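Local atomic coordinates of teicoplanin pseudoaglycone deacetylases Orf2 (Actinoplanes teichomyceticus, PDB entry 2X9L), a protein that probably acts as a zinc-dependent deacetylase that removes the acetyl group from the N-acetylglucosamine of teicoplanin pseudoaglycone, an antibiotic intermediate. Residues L11-H16 with V152-A157. Numbering follows the deposited sequence.
With ZN (zinc ion), chain B; BOG (octyl beta-D-glucopyranoside), chain C.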
ATOM      1  N   LEU A  11      -0.428 -10.029  -8.215  1.00 12.15           N
ATOM      2  CA  LEU A  11       0.101  -9.860  -6.874  1.00 13.07           C
ATOM      3  C   LEU A  11       0.113  -8.376  -6.553  1.00 10.46           C
ATOM      4  O   LEU A  11       0.805  -7.614  -7.211  1.00 12.71           O
ATOM      5  CB  LEU A  11       1.520 -10.415  -6.787  1.00 13.69           C
ATOM      6  CG  LEU A  11       2.319 -10.152  -5.502  1.00 12.19           C
ATOM      7  CD1 LEU A  11       1.640 -10.825  -4.303  1.00 13.79           C
ATOM      8  CD2 LEU A  11       3.754 -10.642  -5.673  1.00 14.24           C
ATOM      9  N   ALA A  12      -0.667  -7.985  -5.554  1.00 10.69           N
ATOM     10  CA  ALA A  12      -0.686  -6.608  -5.074  1.00 10.36           C
ATOM     11  C   ALA A  12       0.184  -6.545  -3.831  1.00 11.13           C
ATOM     12  O   ALA A  12       0.067  -7.401  -2.951  1.00 13.09           O
ATOM     13  CB  ALA A  12      -2.101  -6.213  -4.731  1.00 10.97           C
ATOM     14  N   ILE A  13       1.053  -5.538  -3.764  1.00  9.91           N
ATOM     15  CA  ILE A  13       1.964  -5.384  -2.634  1.00  9.72           C
ATOM     16  C   ILE A  13       1.672  -4.061  -1.919  1.00 10.31           C
ATOM     17  O   ILE A  13       1.989  -2.975  -2.417  1.00 10.64           O
ATOM     18  CB  ILE A  13       3.428  -5.471  -3.088  1.00 11.31           C
ATOM     19  CG1 ILE A  13       3.682  -6.800  -3.814  1.00 10.46           C
ATOM     20  CG2 ILE A  13       4.387  -5.351  -1.875  1.00 11.52           C
ATOM     21  CD1 ILE A  13       5.119  -6.976  -4.230  1.00 10.69           C
ATOM     22  N   SER A  14       1.034  -4.175  -0.759  1.00 10.52           N
ATOM     23  CA  SER A  14       0.539  -3.034  -0.013  1.00 11.04           C
ATOM     24  C   SER A  14       1.528  -2.698   1.106  1.00 11.28           C
ATOM     25  O   SER A  14       1.985  -3.587   1.808  1.00 10.83           O
ATOM     26  CB  SER A  14      -0.832  -3.393   0.583  1.00 10.11           C
ATOM     27  OG  SER A  14      -1.442  -2.292   1.240  1.00 12.91           O
ATOM     28  N   PRO A  15       1.881  -1.414   1.262  1.00 10.01           N
ATOM     29  CA  PRO A  15       2.753  -1.049   2.383  1.00 11.34           C
ATOM     30  C   PRO A  15       2.088  -1.354   3.723  1.00 12.61           C
ATOM     31  O   PRO A  15       2.669  -2.062   4.548  1.00 11.05           O
ATOM     32  CB  PRO A  15       2.933   0.465   2.227  1.00 11.17           C
ATOM     33  CG  PRO A  15       2.593   0.744   0.795  1.00 14.48           C
ATOM     34  CD  PRO A  15       1.553  -0.262   0.406  1.00 11.82           C
ATOM     35  N   HIS A  16       0.887  -0.819   3.929  1.00 10.67           N
ATOM     36  CA  HIS A  16       0.189  -0.978   5.201  1.00  9.42           C
ATOM     37  C   HIS A  16      -1.128  -1.679   5.016  1.00 11.52           C
ATOM     38  O   HIS A  16      -1.598  -1.852   3.894  1.00 10.08           O
ATOM     39  CB  HIS A  16      -0.096   0.382   5.853  1.00 14.67           C
ATOM     40  CG  HIS A  16       1.137   1.171   6.152  1.00 11.96           C
ATOM     41  ND1 HIS A  16       1.408   2.389   5.561  1.00 12.98           N
ATOM     42  CD2 HIS A  16       2.182   0.911   6.969  1.00 12.40           C
ATOM     43  CE1 HIS A  16       2.567   2.839   6.002  1.00 13.67           C
ATOM     44  NE2 HIS A  16       3.052   1.966   6.864  1.00 13.02           N
ATOM     45  N   VAL A 152       2.575  -7.552 -11.166  1.00 12.09           N
ATOM     46  CA  VAL A 152       2.683  -7.060  -9.796  1.00 12.40           C
ATOM     47  C   VAL A 152       2.218  -5.618  -9.773  1.00 13.06           C
ATOM     48  O   VAL A 152       2.537  -4.858 -10.676  1.00 11.48           O
ATOM     49  CB  VAL A 152       4.135  -7.159  -9.271  1.00 11.77           C
ATOM     50  CG1 VAL A 152       4.282  -6.478  -7.893  1.00 13.08           C
ATOM     51  CG2 VAL A 152       4.547  -8.623  -9.192  1.00 14.45           C
ATOM     52  N   VAL A 153       1.443  -5.237  -8.764  1.00 11.09           N
ATOM     53  CA  VAL A 153       1.084  -3.829  -8.629  1.00 10.80           C
ATOM     54  C   VAL A 153       1.413  -3.407  -7.217  1.00 10.63           C
ATOM     55  O   VAL A 153       1.180  -4.160  -6.289  1.00  9.91           O
ATOM     56  CB  VAL A 153      -0.397  -3.553  -8.925  1.00 13.69           C
ATOM     57  CG1 VAL A 153      -0.652  -2.047  -8.963  1.00 14.43           C
ATOM     58  CG2 VAL A 153      -0.788  -4.165 -10.266  1.00 13.94           C
ATOM     59  N   THR A 154       2.007  -2.228  -7.072  1.00 10.10           N
ATOM     60  CA  THR A 154       2.324  -1.713  -5.741  1.00 10.56           C
ATOM     61  C   THR A 154       2.130  -0.200  -5.732  1.00 11.05           C
ATOM     62  O   THR A 154       1.579   0.345  -6.681  1.00 10.76           O
ATOM     63  CB  THR A 154       3.747  -2.116  -5.299  1.00 10.90           C
ATOM     64  OG1 THR A 154       3.930  -1.812  -3.902  1.00 11.16           O
ATOM     65  CG2 THR A 154       4.791  -1.424  -6.134  1.00 10.67           C
ATOM     66  N   CYS A 155       2.549   0.467  -4.660  1.00 10.10           N
ATOM     67  CA  CYS A 155       2.293   1.895  -4.494  1.00 11.59           C
ATOM     68  C   CYS A 155       3.319   2.792  -5.185  1.00 10.84           C
ATOM     69  O   CYS A 155       4.484   2.453  -5.280  1.00 11.55           O
ATOM     70  CB  CYS A 155       2.252   2.255  -3.010  1.00 10.59           C
ATOM     71  SG  CYS A 155       3.812   1.932  -2.134  1.00 13.81           S
ATOM     72  N   ALA A 156       2.863   3.946  -5.666  1.00 10.00           N
ATOM     73  CA  ALA A 156       3.764   4.959  -6.211  1.00 10.75           C
ATOM     74  C   ALA A 156       4.531   5.716  -5.120  1.00 12.83           C
ATOM     75  O   ALA A 156       5.522   6.394  -5.408  1.00 12.44           O
ATOM     76  CB  ALA A 156       2.965   5.964  -7.078  1.00 12.09           C
ATOM     77  N   ALA A 157       4.052   5.619  -3.881  1.00  9.62           N
ATOM     78  CA  ALA A 157       4.631   6.347  -2.756  1.00 11.88           C
ATOM     79  C   ALA A 157       4.424   7.864  -2.871  1.00 13.52           C
ATOM     80  O   ALA A 157       5.216   8.657  -2.360  1.00 15.39           O
ATOM     81  CB  ALA A 157       6.118   5.999  -2.566  1.00 13.78           C
TER
HETATM   82 ZN    ZN B3001       0.102   3.270   4.062  1.00 30.10          ZN
HETATM   83  C1  BOG C4001       0.172   6.531   8.406  1.00 16.36           C
HETATM   84  O1  BOG C4001       0.382   7.715   7.695  1.00 23.24           O
HETATM   85  C2  BOG C4001      -0.736   5.464   7.781  1.00 18.79           C
HETATM   86  O2  BOG C4001      -1.898   5.892   7.147  1.00 19.39           O
HETATM   87  C3  BOG C4001      -0.772   4.091   8.467  1.00 15.40           C
HETATM   88  O3  BOG C4001      -1.396   3.056   7.820  1.00 16.81           O
HETATM   89  C4  BOG C4001       0.385   3.728   9.417  1.00 14.60           C
HETATM   90  O4  BOG C4001       0.204   2.609  10.222  1.00 15.23           O
HETATM   91  C5  BOG C4001       1.253   4.879   9.960  1.00 15.19           C
HETATM   92  O5  BOG C4001       1.236   6.140   9.273  1.00 19.84           O
HETATM   93  C6  BOG C4001       2.556   4.532  10.622  1.00 14.53           C
HETATM   94  O6  BOG C4001       3.489   4.158   9.676  1.00 14.82           O
HETATM   95  C1' BOG C4001       0.995   8.779   8.345  1.00 25.81           C
HETATM   96  C2' BOG C4001       1.181  10.035   7.527  1.00 34.79           C
HETATM   97  C3' BOG C4001       2.570  10.390   7.072  1.00 36.79           C
HETATM   98  C4' BOG C4001       3.523  10.964   8.099  1.00 43.80           C
HETATM   99  C5' BOG C4001       5.002  11.031   7.761  1.00 38.64           C
HETATM  100  C6' BOG C4001       5.985  10.529   8.790  1.00 37.52           C
HETATM  101  C7' BOG C4001       6.403   9.083   8.724  1.00 31.93           C
HETATM  102  C8' BOG C4001       5.506   8.042   9.325  1.00 28.96           C
HETATM  103  O   HOH W   1      -1.947   3.623   5.253  1.00 28.43           O
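Ile13 N donates a backbone hydrogen bond to Val153 O at 2.9 Å in the parallel part of the mixed sheet of this PIG-L-type, Rossmann-like domain, where strands 9-14 and 151-155 run side by side in the interior. A second bond joins Val153 N to Leu11 O. One step further on, the ladder changes character: Thr154 OG1, set opposite its backbone N by a chi1 of -169°, donates to Ile13 O at 2.7 Å, tilted 21° from the carbonyl plane. On the face carrying Leu11, Ile13, Val152 and Thr154, Val152 spreads its two methyls between neighbours, CG1 lying 3.8 Å from Ile13 CD1 and CG2 alongside Leu11 CD2. Further along the chains, Cys155 SG meets the ring of Pro15, 3.4 Å from CG; Thr167 and His164 of helix 162-177 also touch this proline. Beyond it the chain enters the metal site, in which His16, Asp19 and His164 bind zinc together with a water. Asp163 is hydrogen-bonded to His16 NE2, fixing the ring's rotation, while Pro15 CB lies against one face and C4 of the bound octyl glucoside sits over the centre of the other. Ser14 OG donates to His16 O, in the carbonyl plane, and His16 ND1 reaches the zinc at 2.2 Å.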